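Local coordinates for putative short-chain dehydrogenase/reductase (Burkholderia xenovorans, PDB 5JY1) that binds NAD and probably works as a short-chain dehydrogenase/reductase, an NAD-dependent oxidoreductase whose substrate the structure alone does not show, at the interface of chains A and B and the interface of chains A and C. Coordinates in Å, arbitrary orientation; residue numbers count along the deposited sequence, not the author numbering. Chains: chain A/B/C, Putative short-chain dehydrogenase/reductase.

Contact 1: the interface of chains A and B. Residues chain A 176, 179-180, 247-248; chain B 220, 255-256, 258-259.
B:His258 reaches the backbone of A:Thr247 because its CG lies between its own backbone N and carbonyl carbon (chi1 65°), with the ring then turned by a chi2 of 98° so that one ring nitrogen leads toward chain A. The next residue, B:Leu259, swings its CG anti to the carbonyl carbon (chi1 -66°) and sends both methyl branches into the partner. The imidazole meets chain A edge-on: NE2 of B:His258 donates to the carbonyl O of A:Thr247 at 2.8 Å, in a bond not far from straight. The acceptor lies near the ring plane, and the donor lies in the carbonyl plane. Beside this bond, CE1 of B:His258 stands 3.3 Å from the carbonyl O of A:Gly248, so the ring edge faces two successive backbone oxygens. A histidine suits this place, being flat and able to donate from its rim.

B:Leu259 packs between helix 162-182 and the loop residues A:Thr247 and A:Gly248. Its CD1 packs on the A:Ala179 methyl CB at 3.9 Å, while CD2 lies against the aliphatic CG of A:Arg176. The small A:Ala179 and A:Gly248 let the branched leucine come close. A:Thr247 returns the contact with its methyl CG2, 3.6 Å from CA of B:Gly256, where the absence of a side chain permits a close approach. At the end of the helix, ring atom CG of B:Pro220 rests 4.0 Å from CA of A:Ser180, and a water joins the carbonyl oxygens of these two residues.

The patch, repeated by the two-fold axis, joins chains A and B within the deposited four-chain assembly, probably helping to hold these two subunits together; SDR enzymes are commonly tetramers.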
loop_
_atom_site.group_PDB
_atom_site.type_symbol
_atom_site.label_atom_id
_atom_site.label_comp_id
_atom_site.label_asym_id
_atom_site.label_seq_id
_atom_site.Cartn_x
_atom_site.Cartn_y
_atom_site.Cartn_z
ATOM N N ARG A 176 -12.824 2.841 4.509
ATOM C CA ARG A 176 -12.514 3.929 3.589
ATOM C C ARG A 176 -13.777 4.599 3.051
ATOM O O ARG A 176 -13.802 5.822 2.883
ATOM C CB ARG A 176 -11.647 3.401 2.443
ATOM C CG ARG A 176 -10.304 2.856 2.921
ATOM C CD ARG A 176 -9.547 2.250 1.750
ATOM N NE ARG A 176 -8.232 1.733 2.130
ATOM C CZ ARG A 176 -7.644 0.715 1.509
ATOM N NH1 ARG A 176 -8.262 0.106 0.497
ATOM N NH2 ARG A 176 -6.451 0.291 1.906
ATOM N N ALA A 179 -15.237 6.778 5.827
ATOM C CA ALA A 179 -14.353 7.919 6.046
ATOM C C ALA A 179 -14.544 8.969 4.964
ATOM O O ALA A 179 -14.662 10.164 5.258
ATOM C CB ALA A 179 -12.895 7.457 6.083
ATOM N N SER A 180 -14.644 8.525 3.710
ATOM C CA SER A 180 -14.807 9.447 2.593
ATOM C C SER A 180 -16.096 10.252 2.718
ATOM O O SER A 180 -16.096 11.476 2.540
ATOM C CB SER A 180 -14.788 8.648 1.289
ATOM O OG SER A 180 -15.115 9.440 0.169
ATOM N N THR A 247 -8.380 10.366 8.970
ATOM C CA THR A 247 -9.534 9.535 8.664
ATOM C C THR A 247 -9.228 8.662 7.451
ATOM O O THR A 247 -8.431 9.038 6.587
ATOM C CB THR A 247 -10.791 10.389 8.441
ATOM O OG1 THR A 247 -11.949 9.543 8.480
ATOM C CG2 THR A 247 -10.750 11.115 7.088
ATOM N N GLY A 248 -9.845 7.481 7.418
ATOM C CA GLY A 248 -9.660 6.541 6.323
ATOM C C GLY A 248 -8.360 5.778 6.363
ATOM O O GLY A 248 -7.991 5.158 5.357
ATOM N N PRO B 220 -12.107 14.630 2.625
ATOM C CA PRO B 220 -13.295 14.193 3.381
ATOM C C PRO B 220 -13.673 15.070 4.562
ATOM O O PRO B 220 -14.864 15.251 4.820
ATOM C CB PRO B 220 -12.886 12.789 3.849
ATOM C CG PRO B 220 -11.997 12.282 2.762
ATOM C CD PRO B 220 -11.196 13.509 2.327
ATOM N N GLY B 255 -6.717 15.355 6.862
ATOM C CA GLY B 255 -8.140 15.508 6.661
ATOM C C GLY B 255 -8.736 14.468 5.749
ATOM O O GLY B 255 -9.867 14.641 5.288
ATOM N N GLY B 256 -8.008 13.383 5.496
ATOM C CA GLY B 256 -8.462 12.343 4.588
ATOM C C GLY B 256 -8.067 12.525 3.141
ATOM O O GLY B 256 -8.526 11.742 2.292
ATOM N N HIS B 258 -5.629 11.702 1.376
ATOM C CA HIS B 258 -5.085 10.497 0.748
ATOM C C HIS B 258 -6.155 9.632 0.076
ATOM O O HIS B 258 -5.826 8.870 -0.848
ATOM C CB HIS B 258 -4.331 9.670 1.796
ATOM C CG HIS B 258 -5.221 9.144 2.879
ATOM N ND1 HIS B 258 -5.726 7.862 2.866
ATOM C CD2 HIS B 258 -5.711 9.732 3.998
ATOM C CE1 HIS B 258 -6.494 7.682 3.927
ATOM N NE2 HIS B 258 -6.506 8.803 4.629
ATOM N N LEU B 259 -7.433 9.720 0.513
ATOM C CA LEU B 259 -8.471 8.919 -0.142
ATOM C C LEU B 259 -8.769 9.423 -1.551
ATOM O O LEU B 259 -8.539 8.669 -2.511
ATOM C CB LEU B 259 -9.718 8.829 0.745
ATOM C CG LEU B 259 -9.562 8.067 2.067
ATOM C CD1 LEU B 259 -10.884 8.108 2.864
ATOM C CD2 LEU B 259 -9.116 6.631 1.818
HETATM O O HOH W 1 -16.983 13.831 3.772
#

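Contact 2: the interface of chains A and C. Residues chain A 107-109, 158-161; chain C 177, 181-182, 184.
The carboxylate of C:Glu181 reaches into chain A and accepts hydrogen bonds from two backbone N-H groups, in a patch of the two-fold A–C subunit interface that is probably part of a biological tetramer. OE1 of C:Glu181 accepts from N of A:Leu108 at 2.8 Å, on its syn side and 29° out of the carboxylate plane. OE2 of C:Glu181 accepts from N of A:Leu160 at 3.0 Å, from well above the plane. A glutamate suits this place because its two oxygens can serve two separate backbone segments at once. Water 2 ties OE2 to the carbonyl O of A:Ala158, and water 3 links OE1 to OE2 of A:Glu109. These two carboxylates come within 4.4 Å of each other between A:Glu109 OE2 and C:Glu181 OE1; if both are charged they would repel, which the shared water and C:Arg184 may ease.

Charge pairing is carried by A:Glu109, whose chain bends at chi2 (-90°) and meets C:Arg184 tip to tip. OE1 of A:Glu109 uses its syn lone pair to accept from guanidinium NH2 of C:Arg184 at 3.2 Å, a salt bridge. OE2 of A:Glu109 accepts from the indole NE1 of C:Trp182 at 3.0 Å, from above the carboxylate plane. The other arm of the arginine, NH1, bonds to the backbone O of C:Glu181 and to water 3, which steadies the guanidinium.

Aromatic and apolar packing flanks this network. The indole of A:Trp159 lies along C:Glu181, nearly parallel to its carboxylate, with CA of C:Glu181 over the six-membered ring of A:Trp159, 3.8 Å from its centroid, a CH-pi contact. A:Leu108, its CG anti to the backbone N (chi1 177°), lays CD2 on the face of C:Trp182, 3.6 Å from CZ2. Broad indoles suit both places, offering flat apolar faces.

Within the fold, chain A contributes the short 3-10 helix 108-110 and the segment leading into helix 162-182, whereas chain C contributes the C-terminal end of that same helix and 3-10 helix 183-185.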
loop_
_atom_site.group_PDB
_atom_site.type_symbol
_atom_site.label_atom_id
_atom_site.label_comp_id
_atom_site.label_asym_id
_atom_site.label_seq_id
_atom_site.Cartn_x
_atom_site.Cartn_y
_atom_site.Cartn_z
ATOM N N LEU A 107 -7.494 -25.580 5.259
ATOM C CA LEU A 107 -7.088 -25.083 3.948
ATOM C C LEU A 107 -8.266 -24.446 3.222
ATOM O O LEU A 107 -9.428 -24.793 3.456
ATOM C CB LEU A 107 -6.511 -26.221 3.107
ATOM C CG LEU A 107 -5.262 -26.885 3.681
ATOM C CD1 LEU A 107 -4.982 -28.176 2.940
ATOM C CD2 LEU A 107 -4.062 -25.954 3.589
ATOM N N LEU A 108 -7.946 -23.505 2.327
ATOM C CA LEU A 108 -8.980 -22.701 1.682
ATOM C C LEU A 108 -10.004 -23.569 0.963
ATOM O O LEU A 108 -11.214 -23.308 1.044
ATOM C CB LEU A 108 -8.332 -21.714 0.709
ATOM C CG LEU A 108 -9.254 -20.814 -0.120
ATOM C CD1 LEU A 108 -10.102 -19.924 0.774
ATOM C CD2 LEU A 108 -8.420 -19.993 -1.103
ATOM N N GLU A 109 -9.545 -24.596 0.244
ATOM C CA GLU A 109 -10.471 -25.485 -0.448
ATOM C C GLU A 109 -11.280 -26.351 0.513
ATOM O O GLU A 109 -12.258 -26.969 0.083
ATOM C CB GLU A 109 -9.730 -26.374 -1.458
ATOM C CG GLU A 109 -8.775 -27.402 -0.858
ATOM C CD GLU A 109 -7.355 -26.872 -0.684
ATOM O OE1 GLU A 109 -6.419 -27.691 -0.601
ATOM O OE2 GLU A 109 -7.172 -25.640 -0.632
ATOM N N ALA A 158 -2.840 -15.012 5.082
ATOM C CA ALA A 158 -2.380 -16.051 5.995
ATOM C C ALA A 158 -3.106 -17.372 5.756
ATOM O O ALA A 158 -4.326 -17.406 5.575
ATOM C CB ALA A 158 -2.577 -15.603 7.443
ATOM N N TRP A 159 -2.329 -18.459 5.753
ATOM C CA TRP A 159 -2.866 -19.802 5.569
ATOM C C TRP A 159 -3.933 -20.115 6.613
ATOM O O TRP A 159 -3.850 -19.684 7.768
ATOM C CB TRP A 159 -1.762 -20.854 5.689
ATOM C CG TRP A 159 -0.756 -20.911 4.575
ATOM C CD1 TRP A 159 0.250 -20.016 4.322
ATOM C CD2 TRP A 159 -0.612 -21.963 3.610
ATOM N NE1 TRP A 159 0.989 -20.436 3.238
ATOM C CE2 TRP A 159 0.481 -21.626 2.783
ATOM C CE3 TRP A 159 -1.312 -23.149 3.353
ATOM C CZ2 TRP A 159 0.894 -22.436 1.716
ATOM C CZ3 TRP A 159 -0.902 -23.954 2.288
ATOM C CH2 TRP A 159 0.196 -23.593 1.490
ATOM N N LEU A 160 -4.936 -20.887 6.190
ATOM C CA LEU A 160 -5.983 -21.481 7.019
ATOM C C LEU A 160 -7.021 -20.466 7.477
ATOM O O LEU A 160 -7.953 -20.848 8.200
ATOM C CB LEU A 160 -5.422 -22.203 8.261
ATOM C CG LEU A 160 -4.269 -23.192 8.050
ATOM C CD1 LEU A 160 -3.859 -23.849 9.366
ATOM C CD2 LEU A 160 -4.643 -24.250 7.016
ATOM N N HIS A 161 -6.909 -19.198 7.065
ATOM C CA HIS A 161 -7.794 -18.124 7.502
ATOM C C HIS A 161 -8.508 -17.456 6.332
ATOM O O HIS A 161 -8.885 -16.287 6.425
ATOM C CB HIS A 161 -7.014 -17.073 8.294
ATOM C CG HIS A 161 -6.429 -17.581 9.572
ATOM N ND1 HIS A 161 -5.534 -16.844 10.318
ATOM C CD2 HIS A 161 -6.622 -18.737 10.249
ATOM C CE1 HIS A 161 -5.192 -17.531 11.395
ATOM N NE2 HIS A 161 -5.837 -18.683 11.378
ATOM N N SER C 177 -5.301 -14.692 -0.218
ATOM C CA SER C 177 -5.391 -15.961 0.496
ATOM C C SER C 177 -5.149 -17.133 -0.445
ATOM O O SER C 177 -4.361 -18.036 -0.144
ATOM C CB SER C 177 -6.762 -16.092 1.168
ATOM O OG SER C 177 -7.015 -15.002 2.038
ATOM N N GLU C 181 -1.945 -19.963 -0.602
ATOM C CA GLU C 181 -2.113 -21.402 -0.392
ATOM C C GLU C 181 -1.957 -22.238 -1.657
ATOM O O GLU C 181 -1.450 -23.369 -1.594
ATOM C CB GLU C 181 -3.491 -21.686 0.218
ATOM C CG GLU C 181 -3.743 -20.976 1.559
ATOM C CD GLU C 181 -4.864 -21.629 2.354
ATOM O OE1 GLU C 181 -5.212 -22.794 2.053
ATOM O OE2 GLU C 181 -5.396 -20.977 3.276
ATOM N N TRP C 182 -2.401 -21.731 -2.798
ATOM C CA TRP C 182 -2.505 -22.569 -3.985
ATOM C C TRP C 182 -1.277 -22.484 -4.884
ATOM O O TRP C 182 -1.202 -23.209 -5.889
ATOM C CB TRP C 182 -3.772 -22.201 -4.762
ATOM C CG TRP C 182 -5.056 -22.587 -4.036
ATOM C CD1 TRP C 182 -5.173 -23.338 -2.898
ATOM C CD2 TRP C 182 -6.391 -22.232 -4.421
ATOM N NE1 TRP C 182 -6.510 -23.468 -2.546
ATOM C CE2 TRP C 182 -7.270 -22.797 -3.469
ATOM C CE3 TRP C 182 -6.927 -21.491 -5.483
ATOM C CZ2 TRP C 182 -8.657 -22.656 -3.557
ATOM C CZ3 TRP C 182 -8.313 -21.346 -5.562
ATOM C CH2 TRP C 182 -9.154 -21.928 -4.602
ATOM N N ARG C 184 1.400 -23.796 -4.222
ATOM C CA ARG C 184 2.061 -25.097 -4.176
ATOM C C ARG C 184 1.631 -25.988 -5.330
ATOM O O ARG C 184 2.324 -26.962 -5.632
ATOM C CB ARG C 184 1.800 -25.807 -2.838
ATOM C CG ARG C 184 0.357 -26.300 -2.595
ATOM C CD ARG C 184 0.243 -26.829 -1.167
ATOM N NE ARG C 184 -0.971 -27.598 -0.870
ATOM C CZ ARG C 184 -2.143 -27.047 -0.565
ATOM N NH1 ARG C 184 -2.270 -25.726 -0.556
ATOM N NH2 ARG C 184 -3.192 -27.807 -0.284
HETATM O O HOH W 2 -6.056 -18.298 3.536
HETATM O O HOH W 3 -4.699 -24.888 0.232
#

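The C-alpha centres of contact 1 and contact 2 lie about 32 Å apart, so the two patches do not touch. They nevertheless draw on the same element in different copies, helix 162-182: A:Arg176, A:Ala179 and A:Ser180 face the partner in contact 1, and C:Ser177, C:Glu181 and C:Trp182 do so in contact 2. Interleaved positions near the C-terminal end of this helix thus serve two different interfaces. Since both interfaces are two-fold symmetric, each chain can use them together, and chain A joins B by one and C by the other, consistent with the four-chain assembly of the deposited structure.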